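Local coordinates for TRAP solute Binding Protein (Uncultured marine bacterium, PDB 5I7I) that binds aromatic acids such as 3-hydroxybenzoate and probably hands them to a TRAP transporter for uptake, at residues 25-30 / 85-90; 41-46 / 272-277; 108-113 / 331-336; 148-153 / 222-227; 189-194 / 213-218. One frame throughout, in Å; residues are numbered along the deposited sequence. Where two conformers were deposited one is given.

Overall arrangement
The two sheets of this two-lobed solute-binding fold are sampled by contact 1 (five-stranded sheet) and contact 4 (six-stranded sheet). Their centres lie about 34 Å apart, on opposite sides of the chain's centre. Contact 2 pairs helix 38-54 with helix 264-287 and touches contact 1 through W89 and W274. Contact 5 adjoins contact 4 in sequence, with centres about 14 Å apart. Contact 3 ties the loop before helix 114-126 to helix 325-339 near the C-terminus and touches contacts 2 and 4. Along the chain, contacts 4 and 5 are nested inside the loop that contact 2 closes. W89 of contact 1 and V190 of contact 5 bring both lobes to the ligand.

Contact 1. Residues 25-30 / 85-90; sequences VVLKFH and VDIVWT
F29 packs against I87 and W89 with the rim of its ring. F29 CD1 lies 3.6 Å from I87 CG2, and F29 CZ lies 3.8 Å from W89 CB. The CG of F29 is anti to the backbone N (chi1 169°), which sets the ring alongside the W89 side chain, both pointing the same way. Cutting F29 back to an alanine would probably open a gap here and leave I87 CG2 and W89 CB without their neighbour. The main chains are joined: H30 N donates to I87 O at 2.9 Å, and K28 O takes both D86 N and I87 N. Strands 25-31 and 87-91 are parallel neighbours in the five-stranded mixed sheet of one lobe of the solute-binding fold. Helix 38-54 packs on the face of F29 and I87, and helix 76-82 on the face of H30 and V88. W89 also touches the bound 3-hydroxybenzoate. The solvent side lies at V26 and K28. D86 OD2 firmly accepts K28 N through its anti lone pair, at 2.8 Å and 175°. A water enters here and donates to D86 OD2 and V26 O. K28 runs on extended, its NZ 5.7 Å from D86 OD2.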
# COMPACT_ATOMS: atom_id res chain seq x y z
N VAL A 25 -0.70 26.19 14.50
CA VAL A 25 0.39 25.45 13.88
C VAL A 25 -0.06 25.00 12.50
O VAL A 25 -1.12 24.38 12.36
CB VAL A 25 0.84 24.24 14.73
CG1 VAL A 25 -0.32 23.32 15.01
CG2 VAL A 25 1.98 23.48 14.04
N VAL A 26 0.75 25.30 11.50
CA VAL A 26 0.52 24.85 10.14
C VAL A 26 1.40 23.64 9.88
O VAL A 26 2.61 23.67 10.13
CB VAL A 26 0.84 25.98 9.14
CG1 VAL A 26 0.69 25.47 7.70
CG2 VAL A 26 -0.08 27.17 9.39
N LEU A 27 0.79 22.57 9.38
CA LEU A 27 1.53 21.38 8.99
C LEU A 27 1.38 21.14 7.50
O LEU A 27 0.26 21.04 6.99
CB LEU A 27 1.02 20.15 9.74
CG LEU A 27 1.05 20.29 11.26
CD1 LEU A 27 0.38 19.07 11.91
CD2 LEU A 27 2.48 20.45 11.74
N LYS A 28 2.50 21.02 6.81
CA LYS A 28 2.52 20.78 5.37
C LYS A 28 2.44 19.29 5.10
O LYS A 28 3.35 18.54 5.47
CB LYS A 28 3.81 21.33 4.77
CG LYS A 28 4.02 22.82 4.94
CD LYS A 28 5.42 23.25 4.53
CE LYS A 28 5.71 24.66 4.95
NZ LYS A 28 7.16 24.99 4.79
N PHE A 29 1.37 18.86 4.45
CA PHE A 29 1.20 17.48 4.04
C PHE A 29 1.53 17.35 2.56
O PHE A 29 1.04 18.12 1.73
CB PHE A 29 -0.23 17.01 4.26
CG PHE A 29 -0.54 15.69 3.62
CD1 PHE A 29 -0.24 14.48 4.25
CD2 PHE A 29 -1.08 15.64 2.34
CE1 PHE A 29 -0.50 13.29 3.62
CE2 PHE A 29 -1.32 14.44 1.72
CZ PHE A 29 -1.03 13.27 2.36
N HIS A 30 2.32 16.33 2.22
CA HIS A 30 2.73 16.10 0.84
C HIS A 30 2.47 14.65 0.45
O HIS A 30 2.73 13.73 1.23
CB HIS A 30 4.23 16.43 0.69
CG HIS A 30 4.64 16.74 -0.70
ND1 HIS A 30 5.93 16.60 -1.14
CD2 HIS A 30 3.94 17.23 -1.76
CE1 HIS A 30 6.02 16.98 -2.40
NE2 HIS A 30 4.82 17.36 -2.80
N VAL A 85 8.86 18.74 4.63
CA VAL A 85 7.43 18.79 4.84
C VAL A 85 7.19 18.15 6.20
O VAL A 85 8.08 17.56 6.79
CB VAL A 85 6.64 18.05 3.74
CG1 VAL A 85 7.03 18.60 2.37
CG2 VAL A 85 6.87 16.53 3.80
N ASP A 86 5.96 18.26 6.68
CA ASP A 86 5.63 17.80 8.02
C ASP A 86 4.93 16.45 8.06
O ASP A 86 5.09 15.73 9.05
CB ASP A 86 4.73 18.84 8.68
CG ASP A 86 5.42 20.16 8.80
OD1 ASP A 86 6.52 20.19 9.38
OD2 ASP A 86 4.89 21.15 8.29
N ILE A 87 4.15 16.10 7.05
CA ILE A 87 3.39 14.85 7.01
C ILE A 87 3.40 14.34 5.58
O ILE A 87 3.29 15.13 4.63
CB ILE A 87 1.92 15.04 7.46
CG1 ILE A 87 1.83 15.76 8.82
CG2 ILE A 87 1.18 13.69 7.51
CD1 ILE A 87 0.41 16.13 9.19
N VAL A 88 3.53 13.02 5.42
CA VAL A 88 3.38 12.40 4.11
C VAL A 88 2.52 11.15 4.22
O VAL A 88 2.42 10.52 5.27
CB VAL A 88 4.70 12.06 3.41
CG1 VAL A 88 5.54 13.32 3.26
CG2 VAL A 88 5.44 10.98 4.17
N TRP A 89 1.90 10.81 3.09
CA TRP A 89 1.33 9.49 2.84
C TRP A 89 2.05 8.92 1.64
O TRP A 89 2.15 9.58 0.60
CB TRP A 89 -0.18 9.59 2.59
CG TRP A 89 -0.85 8.24 2.39
CD1 TRP A 89 -1.45 7.49 3.34
CD2 TRP A 89 -1.02 7.54 1.16
NE1 TRP A 89 -1.96 6.34 2.79
CE2 TRP A 89 -1.71 6.35 1.45
CE3 TRP A 89 -0.64 7.79 -0.16
CZ2 TRP A 89 -2.05 5.42 0.47
CZ3 TRP A 89 -0.96 6.86 -1.13
CH2 TRP A 89 -1.66 5.69 -0.81
N THR A 90 2.57 7.70 1.77
CA THR A 90 3.31 7.14 0.66
C THR A 90 3.27 5.61 0.72
O THR A 90 2.68 5.02 1.62
CB THR A 90 4.73 7.69 0.65
OG1 THR A 90 5.34 7.31 -0.58
CG2 THR A 90 5.54 7.18 1.83
O HOH W 1 5.40 23.66 8.75

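Contact 2. Residues 41-46 / 272-277; sequences AKFVKP and QLWDGF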
# COMPACT_ATOMS: atom_id res chain seq x y z
N ALA A 41 -8.73 12.43 -0.67
CA ALA A 41 -10.07 12.96 -0.50
C ALA A 41 -10.84 12.26 0.61
O ALA A 41 -11.68 12.90 1.26
CB ALA A 41 -10.85 12.87 -1.81
N LYS A 42 -10.55 10.98 0.87
CA LYS A 42 -11.33 10.19 1.80
C LYS A 42 -10.50 9.64 2.95
O LYS A 42 -11.03 8.88 3.78
CB LYS A 42 -12.09 9.09 1.07
CG LYS A 42 -13.19 9.67 0.17
CD LYS A 42 -13.97 8.57 -0.54
CE LYS A 42 -15.17 9.14 -1.32
NZ LYS A 42 -14.77 10.26 -2.22
N PHE A 43 -9.25 10.05 3.07
CA PHE A 43 -8.44 9.65 4.21
C PHE A 43 -7.76 10.88 4.81
O PHE A 43 -8.11 11.29 5.92
CB PHE A 43 -7.46 8.51 3.90
CG PHE A 43 -6.63 8.14 5.07
CD1 PHE A 43 -7.18 7.52 6.16
CD2 PHE A 43 -5.30 8.51 5.13
CE1 PHE A 43 -6.40 7.23 7.29
CE2 PHE A 43 -4.53 8.24 6.26
CZ PHE A 43 -5.09 7.60 7.33
N VAL A 44 -6.82 11.50 4.09
CA VAL A 44 -6.07 12.60 4.69
C VAL A 44 -6.96 13.82 4.91
O VAL A 44 -6.86 14.49 5.94
CB VAL A 44 -4.83 12.93 3.86
CG1 VAL A 44 -4.13 14.19 4.42
CG2 VAL A 44 -3.86 11.73 3.85
N LYS A 45 -7.86 14.10 3.97
CA LYS A 45 -8.75 15.25 4.15
C LYS A 45 -9.62 15.09 5.39
O LYS A 45 -9.61 15.99 6.24
CB LYS A 45 -9.56 15.49 2.88
CG LYS A 45 -10.66 16.55 3.04
CD LYS A 45 -11.34 16.83 1.72
CE LYS A 45 -12.44 17.88 1.83
NZ LYS A 45 -13.62 17.38 2.57
N PRO A 46 -10.35 14.00 5.58
CA PRO A 46 -11.12 13.88 6.83
C PRO A 46 -10.25 13.78 8.07
O PRO A 46 -10.66 14.28 9.14
CB PRO A 46 -12.01 12.65 6.61
CG PRO A 46 -11.41 11.94 5.42
CD PRO A 46 -10.71 12.96 4.60
N GLN A 272 -10.31 -0.39 7.29
CA GLN A 272 -11.74 -0.45 7.00
C GLN A 272 -12.09 0.43 5.80
O GLN A 272 -12.83 0.03 4.91
CB GLN A 272 -12.54 -0.02 8.23
CG GLN A 272 -12.43 -1.03 9.37
CD GLN A 272 -13.00 -0.52 10.67
OE1 GLN A 272 -13.02 0.68 10.93
NE2 GLN A 272 -13.50 -1.43 11.49
N LEU A 273 -11.54 1.64 5.78
CA LEU A 273 -11.78 2.52 4.65
C LEU A 273 -11.28 1.90 3.36
O LEU A 273 -11.97 1.96 2.33
CB LEU A 273 -11.09 3.86 4.87
CG LEU A 273 -11.78 4.81 5.84
CD1 LEU A 273 -10.82 5.88 6.27
CD2 LEU A 273 -13.01 5.41 5.20
N TRP A 274 -10.07 1.33 3.37
CA TRP A 274 -9.51 0.80 2.13
C TRP A 274 -10.28 -0.42 1.64
O TRP A 274 -10.41 -0.61 0.43
CB TRP A 274 -8.00 0.53 2.26
CG TRP A 274 -7.22 1.60 1.54
CD1 TRP A 274 -6.75 1.52 0.27
CD2 TRP A 274 -6.89 2.90 2.02
NE1 TRP A 274 -6.14 2.70 -0.07
CE2 TRP A 274 -6.20 3.56 0.99
CE3 TRP A 274 -7.11 3.58 3.23
CZ2 TRP A 274 -5.72 4.87 1.12
CZ3 TRP A 274 -6.61 4.87 3.36
CH2 TRP A 274 -5.93 5.50 2.32
N ASP A 275 -10.83 -1.24 2.54
CA ASP A 275 -11.72 -2.30 2.10
C ASP A 275 -12.94 -1.69 1.40
O ASP A 275 -13.36 -2.15 0.33
CB ASP A 275 -12.16 -3.15 3.29
CG ASP A 275 -11.07 -4.09 3.80
OD1 ASP A 275 -10.31 -4.61 2.96
OD2 ASP A 275 -10.99 -4.30 5.02
N GLY A 276 -13.52 -0.66 2.00
CA GLY A 276 -14.68 -0.04 1.39
C GLY A 276 -14.38 0.61 0.06
O GLY A 276 -15.25 0.67 -0.82
N PHE A 277 -13.18 1.18 -0.09
CA PHE A 277 -12.88 1.89 -1.32
C PHE A 277 -12.89 0.96 -2.54
O PHE A 277 -13.09 1.43 -3.67
CB PHE A 277 -11.50 2.54 -1.27
CG PHE A 277 -11.32 3.65 -0.24
CD1 PHE A 277 -12.36 4.46 0.20
CD2 PHE A 277 -10.05 3.88 0.26
CE1 PHE A 277 -12.11 5.47 1.12
CE2 PHE A 277 -9.82 4.86 1.17
CZ PHE A 277 -10.84 5.67 1.60
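F43 of helix 38-54 meets L273 and W274 of helix 264-287. The two short helical segments run at 150° to each other, with axes 11.0 Å apart, so large side chains bridge the space. With chi1 at 179°, F43 turns its ring away from its own N and out toward W274. The CB of F43 lies 3.7 Å from W274 CH2. Next, F43 CG comes 3.7 Å from W274 CZ3. One step on, F43 CD1 lies 3.9 Å from W274 CZ3 and 4.0 Å from L273 CD1, the latter at the ring edge and in its plane. F43 CD2 only skims W274 CH2 at 4.2 Å. F142 and F240, both edge-to-face, complete the surroundings of the ring. With W274 it forms an offset edge-to-face pair, the indole edge toward the phenyl face, planes at 66°. F277, on the same helix as W274, sets CE2 over the centre of one indole face. F277 CE1 also touches K42 CB at 3.6 Å. W274 NE1 has a weak hydrogen bond to E210, and its side chain reaches to about 4 Å from the bound 3-hydroxybenzoate. No hydrogen bond crosses between the two segments, so what passes directly between them is apolar and aromatic packing.

Contact 3. Residues 108-113 / 331-336; sequences PFMPAS and TAKDLI
This is an apolar packing contact of M110 and A112 against A332 and I336. It joins the loop that leads into helix 114-126 to helix 325-339, close to the C-terminus of this TRAP solute-binding fold. The loop ends in an N-cap: S113 stands just before helix 114-126, and its OG accepts from A116 N. No hydrogen bond crosses between the two segments. M110 does most of the reaching. Its chain bends twice (chi2 -70°, chi3 -72°), and the methyl is carried over to the helix. There M110 CE sits 3.5 Å from A332 CB. A332 and I336 are one helical turn apart, so M110 CE can touch both; I336 CD1 lies 3.9 Å from it. K333, at the exposed margin, was deposited in two conformers. In the one given, M110 SD lies 3.8 Å from K333 CG, so this part of the contact is less certain. I336 works with two branches. Its CG1 arm, which carries CD1, goes to M110, while its CG2 arm goes to A112, with I336 CG2 3.8 Å from A112 CB. F105 packs beside A332 and I336, and A120 of helix 114-126 also touches I336. The CD1 of I336 also rests close to the loop backbone, 3.4 Å from M110 O.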
# COMPACT_ATOMS: atom_id res chain seq x y z
N PRO A 108 3.70 -13.26 -1.06
CA PRO A 108 2.53 -13.77 -1.77
C PRO A 108 1.50 -14.34 -0.81
O PRO A 108 1.82 -15.09 0.12
CB PRO A 108 3.13 -14.85 -2.68
CG PRO A 108 4.55 -14.34 -2.96
CD PRO A 108 4.96 -13.78 -1.63
N PHE A 109 0.25 -13.98 -1.03
CA PHE A 109 -0.87 -14.58 -0.32
C PHE A 109 -0.83 -14.33 1.18
O PHE A 109 -1.46 -15.05 1.95
CB PHE A 109 -1.03 -16.05 -0.69
CG PHE A 109 -1.32 -16.23 -2.15
CD1 PHE A 109 -2.59 -15.99 -2.65
CD2 PHE A 109 -0.32 -16.54 -3.04
CE1 PHE A 109 -2.85 -16.10 -3.98
CE2 PHE A 109 -0.58 -16.65 -4.39
CZ PHE A 109 -1.84 -16.42 -4.86
N MET A 110 -0.15 -13.25 1.61
CA MET A 110 -0.20 -12.81 3.00
C MET A 110 -1.51 -12.14 3.42
O MET A 110 -1.95 -12.36 4.56
CB MET A 110 0.94 -11.86 3.31
CG MET A 110 2.24 -12.57 3.47
SD MET A 110 2.33 -13.59 4.96
CE MET A 110 2.47 -12.33 6.19
N PRO A 111 -2.13 -11.29 2.60
CA PRO A 111 -3.14 -10.38 3.17
C PRO A 111 -4.52 -11.00 3.31
O PRO A 111 -5.00 -11.74 2.45
CB PRO A 111 -3.18 -9.22 2.17
CG PRO A 111 -2.89 -9.90 0.86
CD PRO A 111 -1.85 -10.95 1.20
N ALA A 112 -5.15 -10.70 4.43
CA ALA A 112 -6.60 -10.86 4.57
C ALA A 112 -7.24 -9.53 4.18
O ALA A 112 -6.72 -8.82 3.31
CB ALA A 112 -6.94 -11.28 6.00
N SER A 113 -8.34 -9.15 4.81
CA SER A 113 -8.91 -7.83 4.55
C SER A 113 -7.88 -6.74 4.88
O SER A 113 -6.94 -6.94 5.66
CB SER A 113 -10.14 -7.61 5.43
OG SER A 113 -9.75 -7.55 6.79
N THR A 331 5.32 -13.91 12.76
CA THR A 331 4.67 -12.83 13.48
C THR A 331 3.63 -12.14 12.60
O THR A 331 2.49 -11.90 13.02
CB THR A 331 5.72 -11.81 13.93
OG1 THR A 331 6.67 -12.46 14.79
CG2 THR A 331 5.10 -10.65 14.68
N ALA A 332 4.02 -11.83 11.37
CA ALA A 332 3.08 -11.20 10.45
C ALA A 332 1.84 -12.07 10.24
O ALA A 332 0.71 -11.57 10.32
CB ALA A 332 3.76 -10.89 9.12
N LYS A 333 2.03 -13.36 9.96
CA LYS A 333 0.89 -14.25 9.75
C LYS A 333 0.01 -14.32 10.99
O LYS A 333 -1.23 -14.30 10.88
CB LYS A 333 1.38 -15.65 9.39
CG LYS A 333 1.97 -15.76 8.00
CD LYS A 333 2.88 -16.97 7.85
CE LYS A 333 2.12 -18.29 7.94
NZ LYS A 333 1.33 -18.55 6.71
N ASP A 334 0.62 -14.45 12.16
CA ASP A 334 -0.17 -14.54 13.39
C ASP A 334 -0.94 -13.25 13.65
O ASP A 334 -2.07 -13.30 14.13
CB ASP A 334 0.75 -14.88 14.56
CG ASP A 334 1.30 -16.29 14.51
OD1 ASP A 334 0.75 -17.11 13.73
OD2 ASP A 334 2.28 -16.59 15.24
N LEU A 335 -0.33 -12.09 13.39
CA LEU A 335 -1.04 -10.83 13.64
C LEU A 335 -2.19 -10.65 12.68
O LEU A 335 -3.26 -10.15 13.06
CB LEU A 335 -0.07 -9.64 13.56
CG LEU A 335 0.92 -9.53 14.71
CD1 LEU A 335 1.97 -8.47 14.37
CD2 LEU A 335 0.25 -9.24 16.04
N ILE A 336 -2.01 -11.05 11.42
CA ILE A 336 -3.11 -10.97 10.45
C ILE A 336 -4.28 -11.81 10.93
O ILE A 336 -5.43 -11.37 10.92
CB ILE A 336 -2.62 -11.37 9.05
CG1 ILE A 336 -1.64 -10.32 8.53
CG2 ILE A 336 -3.78 -11.56 8.08
CD1 ILE A 336 -0.85 -10.74 7.33

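Contact 4. Residues 148-153 / 222-227; sequences KIHTKE and KAHTTV
I149 O is gripped by T225 N at 2.8 Å and by a water at 3.1 Å. The same water donates to T151 OG1, whose main partner is the backbone O of K154. I149 N returns a straight bond to T225 O, making the two a hydrogen-bonded antiparallel pair. The next pair, H150 with H224, is non-hydrogen-bonded in the backbone, but its side chains bond instead. H150 ND1 and H224 ND1 lie 2.7 Å apart in a nearly straight bond, and either could be the donor. Both rings have CG anti to the carbonyl carbon (chi1 -48° and -46°), which brings them rim to rim with planes at 66°. H150 NE2 is held by V207 O. W209 meets H150 edge-to-face and also touches the H224 ring. At the strand end K222 and A223 both face T151, a classic beta bulge; K222 N bonds to K152 O at 3.1 Å. In the six-stranded mixed sheet, strand 148-151 lies between 204-207 and 223-227, and 291-295 flanks 223-227 beyond.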
# COMPACT_ATOMS: atom_id res chain seq x y z
N LYS A 148 -5.29 -6.86 -7.37
CA LYS A 148 -5.81 -7.65 -8.46
C LYS A 148 -4.89 -7.49 -9.67
O LYS A 148 -4.03 -6.60 -9.73
CB LYS A 148 -7.25 -7.23 -8.79
CG LYS A 148 -8.29 -7.60 -7.73
CD LYS A 148 -8.41 -6.61 -6.56
CE LYS A 148 -9.34 -7.13 -5.49
NZ LYS A 148 -9.37 -6.27 -4.27
N ILE A 149 -5.08 -8.39 -10.64
CA ILE A 149 -4.28 -8.45 -11.86
C ILE A 149 -5.09 -7.83 -12.99
O ILE A 149 -6.22 -8.25 -13.25
CB ILE A 149 -3.92 -9.91 -12.20
CG1 ILE A 149 -3.08 -10.52 -11.09
CG2 ILE A 149 -3.20 -10.01 -13.52
CD1 ILE A 149 -2.96 -12.03 -11.15
N HIS A 150 -4.49 -6.89 -13.70
CA HIS A 150 -5.17 -6.15 -14.75
C HIS A 150 -4.38 -6.23 -16.04
O HIS A 150 -3.16 -6.01 -16.05
CB HIS A 150 -5.35 -4.70 -14.32
CG HIS A 150 -5.89 -4.58 -12.94
ND1 HIS A 150 -7.23 -4.71 -12.64
CD2 HIS A 150 -5.26 -4.40 -11.76
CE1 HIS A 150 -7.40 -4.59 -11.34
NE2 HIS A 150 -6.22 -4.42 -10.78
N THR A 151 -5.08 -6.54 -17.12
CA THR A 151 -4.51 -6.59 -18.45
C THR A 151 -5.45 -5.87 -19.41
O THR A 151 -6.64 -5.67 -19.12
CB THR A 151 -4.30 -8.03 -18.89
OG1 THR A 151 -5.52 -8.73 -18.69
CG2 THR A 151 -3.22 -8.67 -18.04
N LYS A 152 -4.94 -5.51 -20.58
CA LYS A 152 -5.75 -4.76 -21.53
C LYS A 152 -6.98 -5.57 -21.94
O LYS A 152 -8.10 -5.05 -21.91
CB LYS A 152 -4.89 -4.34 -22.73
CG LYS A 152 -3.84 -3.28 -22.38
CD LYS A 152 -3.10 -2.81 -23.61
CE LYS A 152 -2.14 -1.71 -23.26
NZ LYS A 152 -1.59 -1.08 -24.49
N GLU A 153 -6.78 -6.83 -22.33
CA GLU A 153 -7.89 -7.64 -22.83
C GLU A 153 -7.77 -9.12 -22.48
O GLU A 153 -8.79 -9.82 -22.45
CB GLU A 153 -8.02 -7.49 -24.35
CG GLU A 153 -6.77 -7.88 -25.13
CD GLU A 153 -6.89 -7.62 -26.62
OE1 GLU A 153 -7.98 -7.22 -27.07
OE2 GLU A 153 -5.88 -7.82 -27.35
N LYS A 222 -9.35 -3.84 -19.35
CA LYS A 222 -10.69 -4.40 -19.30
C LYS A 222 -10.72 -5.81 -18.76
O LYS A 222 -11.81 -6.32 -18.49
CB LYS A 222 -11.33 -4.37 -20.69
CG LYS A 222 -11.54 -2.97 -21.24
CD LYS A 222 -12.55 -2.19 -20.41
CE LYS A 222 -12.72 -0.77 -20.92
NZ LYS A 222 -12.92 -0.77 -22.38
N ALA A 223 -9.58 -6.46 -18.57
CA ALA A 223 -9.56 -7.80 -18.01
C ALA A 223 -8.94 -7.75 -16.62
O ALA A 223 -7.87 -7.18 -16.43
CB ALA A 223 -8.78 -8.75 -18.90
N HIS A 224 -9.64 -8.33 -15.65
CA HIS A 224 -9.26 -8.24 -14.25
C HIS A 224 -9.40 -9.61 -13.61
O HIS A 224 -10.40 -10.29 -13.80
CB HIS A 224 -10.16 -7.23 -13.54
CG HIS A 224 -10.33 -5.96 -14.30
ND1 HIS A 224 -9.36 -4.99 -14.34
CD2 HIS A 224 -11.34 -5.50 -15.07
CE1 HIS A 224 -9.76 -3.99 -15.10
NE2 HIS A 224 -10.96 -4.28 -15.57
N THR A 225 -8.37 -9.99 -12.86
CA THR A 225 -8.35 -11.27 -12.16
C THR A 225 -8.07 -11.05 -10.69
O THR A 225 -7.17 -10.29 -10.32
CB THR A 225 -7.34 -12.24 -12.79
OG1 THR A 225 -7.92 -12.77 -13.98
CG2 THR A 225 -7.00 -13.41 -11.87
N THR A 226 -8.84 -11.72 -9.86
CA THR A 226 -8.62 -11.77 -8.44
C THR A 226 -8.45 -13.22 -8.02
O THR A 226 -8.40 -14.12 -8.86
CB THR A 226 -9.75 -11.05 -7.69
OG1 THR A 226 -9.35 -10.88 -6.34
CG2 THR A 226 -11.06 -11.85 -7.74
N VAL A 227 -8.37 -13.46 -6.72
CA VAL A 227 -8.28 -14.83 -6.22
C VAL A 227 -9.40 -15.07 -5.24
O VAL A 227 -9.80 -14.18 -4.48
CB VAL A 227 -6.91 -15.19 -5.61
CG1 VAL A 227 -5.80 -15.04 -6.63
CG2 VAL A 227 -6.64 -14.33 -4.41
O HOH W 2 -6.12 -9.60 -16.04

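Contact 5. Residues 189-194 / 213-218; sequences PVPAVA and PSFKLH. With 3HB (3-hydroxybenzoic acid), chain C.
The F215 ring meets V190 and P191 at a slant. F215 CE1 lies 3.7 Å from P191 CA, and F215 CE2 lies 3.8 Å from V190 CG1. These segments lead into two short helices that pack beside the six-stranded sheet of the solute-binding fold: 189-194 runs into helix 193-198, and 213-218 runs into helix 217-220. A second flat group is the bound 3-hydroxybenzoate. V190 CG1 is 3.6 Å from its atom C6, which puts V190 between the ligand and F215. The chi1 of V190 (71°) places CG1 between the backbone N and the carbonyl carbon, and there it reaches both. With a serine in place of F215, V190 CG1 and P191 would probably lose the ring they rest on, leaving a gap behind this wall of the pocket. The ligand itself is hydrogen-bonded to Y94, E210 and R168, and Y94 OH also bonds to V190 N. A second apolar cluster lies further along. L217 reaches across to 189-194, where its CD2 rests 3.9 Å from A194 CB. The same methyl, L217 CD2, touches V193 CG1 at 3.7 Å.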
# COMPACT_ATOMS: atom_id res chain seq x y z
N PRO A 189 6.05 3.80 -9.72
CA PRO A 189 4.93 4.35 -8.95
C PRO A 189 3.67 4.45 -9.79
O PRO A 189 3.72 4.52 -11.02
CB PRO A 189 5.44 5.74 -8.52
CG PRO A 189 6.95 5.59 -8.52
CD PRO A 189 7.22 4.71 -9.71
N VAL A 190 2.54 4.42 -9.12
CA VAL A 190 1.26 4.26 -9.81
C VAL A 190 0.94 5.39 -10.79
O VAL A 190 0.28 5.12 -11.81
CB VAL A 190 0.11 3.95 -8.83
CG1 VAL A 190 -0.25 5.15 -8.00
CG2 VAL A 190 -1.12 3.42 -9.58
N PRO A 191 1.35 6.64 -10.58
CA PRO A 191 0.99 7.68 -11.56
C PRO A 191 1.60 7.47 -12.94
O PRO A 191 1.15 8.11 -13.89
CB PRO A 191 1.50 8.98 -10.92
CG PRO A 191 1.61 8.66 -9.47
CD PRO A 191 2.07 7.24 -9.44
N ALA A 192 2.60 6.59 -13.07
CA ALA A 192 3.26 6.31 -14.34
C ALA A 192 2.60 5.18 -15.13
O ALA A 192 2.95 4.97 -16.30
CB ALA A 192 4.72 5.91 -14.06
N VAL A 193 1.65 4.47 -14.53
CA VAL A 193 1.12 3.24 -15.12
C VAL A 193 0.33 3.53 -16.39
O VAL A 193 0.46 2.83 -17.40
CB VAL A 193 0.26 2.51 -14.09
CG1 VAL A 193 -0.51 1.37 -14.74
CG2 VAL A 193 1.14 1.97 -12.97
N ALA A 194 -0.58 4.52 -16.34
CA ALA A 194 -1.46 4.77 -17.48
C ALA A 194 -0.64 5.08 -18.72
O ALA A 194 -0.92 4.55 -19.81
CB ALA A 194 -2.41 5.93 -17.18
N PRO A 213 -9.53 4.33 -10.64
CA PRO A 213 -10.28 5.39 -11.34
C PRO A 213 -9.56 6.73 -11.31
O PRO A 213 -9.76 7.54 -12.22
CB PRO A 213 -11.62 5.42 -10.60
CG PRO A 213 -11.75 4.02 -10.04
CD PRO A 213 -10.35 3.68 -9.61
N SER A 214 -8.72 6.96 -10.31
CA SER A 214 -7.98 8.21 -10.20
C SER A 214 -7.00 8.40 -11.35
O SER A 214 -6.56 9.53 -11.59
CB SER A 214 -7.23 8.25 -8.88
OG SER A 214 -8.10 8.00 -7.79
N PHE A 215 -6.67 7.33 -12.07
CA PHE A 215 -5.78 7.38 -13.22
C PHE A 215 -6.41 6.75 -14.46
O PHE A 215 -5.71 6.45 -15.43
CB PHE A 215 -4.46 6.68 -12.88
CG PHE A 215 -3.76 7.26 -11.69
CD1 PHE A 215 -3.00 8.39 -11.81
CD2 PHE A 215 -3.85 6.64 -10.45
CE1 PHE A 215 -2.35 8.93 -10.71
CE2 PHE A 215 -3.20 7.16 -9.35
CZ PHE A 215 -2.46 8.31 -9.48
N LYS A 216 -7.73 6.58 -14.47
CA LYS A 216 -8.46 6.03 -15.62
C LYS A 216 -8.03 4.59 -15.92
O LYS A 216 -8.22 4.11 -17.03
CB LYS A 216 -8.32 6.90 -16.88
CG LYS A 216 -8.75 8.35 -16.73
CD LYS A 216 -8.48 9.12 -18.02
CE LYS A 216 -9.16 10.47 -18.06
NZ LYS A 216 -10.02 10.60 -19.28
N LEU A 217 -7.44 3.90 -14.96
CA LEU A 217 -6.86 2.60 -15.26
C LEU A 217 -7.91 1.54 -15.55
O LEU A 217 -7.60 0.52 -16.17
CB LEU A 217 -5.98 2.12 -14.11
CG LEU A 217 -4.75 3.00 -13.87
CD1 LEU A 217 -3.97 2.58 -12.65
CD2 LEU A 217 -3.82 2.99 -15.08
N HIS A 218 -9.14 1.74 -15.09
CA HIS A 218 -10.22 0.82 -15.39
C HIS A 218 -10.79 1.03 -16.78
O HIS A 218 -11.55 0.17 -17.25
CB HIS A 218 -11.32 0.98 -14.36
CG HIS A 218 -11.95 2.32 -14.41
ND1 HIS A 218 -11.24 3.49 -14.22
CD2 HIS A 218 -13.22 2.68 -14.68
CE1 HIS A 218 -12.06 4.52 -14.36
NE2 HIS A 218 -13.27 4.05 -14.63
C1' 3HB C . 0.42 1.27 -5.95
O1' 3HB C . 0.18 0.12 -6.40
O2' 3HB C . 1.52 1.82 -6.18
C1 3HB C . -0.65 2.03 -5.18
C2 3HB C . -1.81 1.37 -4.78
C3 3HB C . -2.79 2.05 -4.10
C4 3HB C . -2.64 3.38 -3.82
C5 3HB C . -1.48 4.04 -4.21
C6 3HB C . -0.48 3.38 -4.89
O3 3HB C . -3.92 1.37 -3.71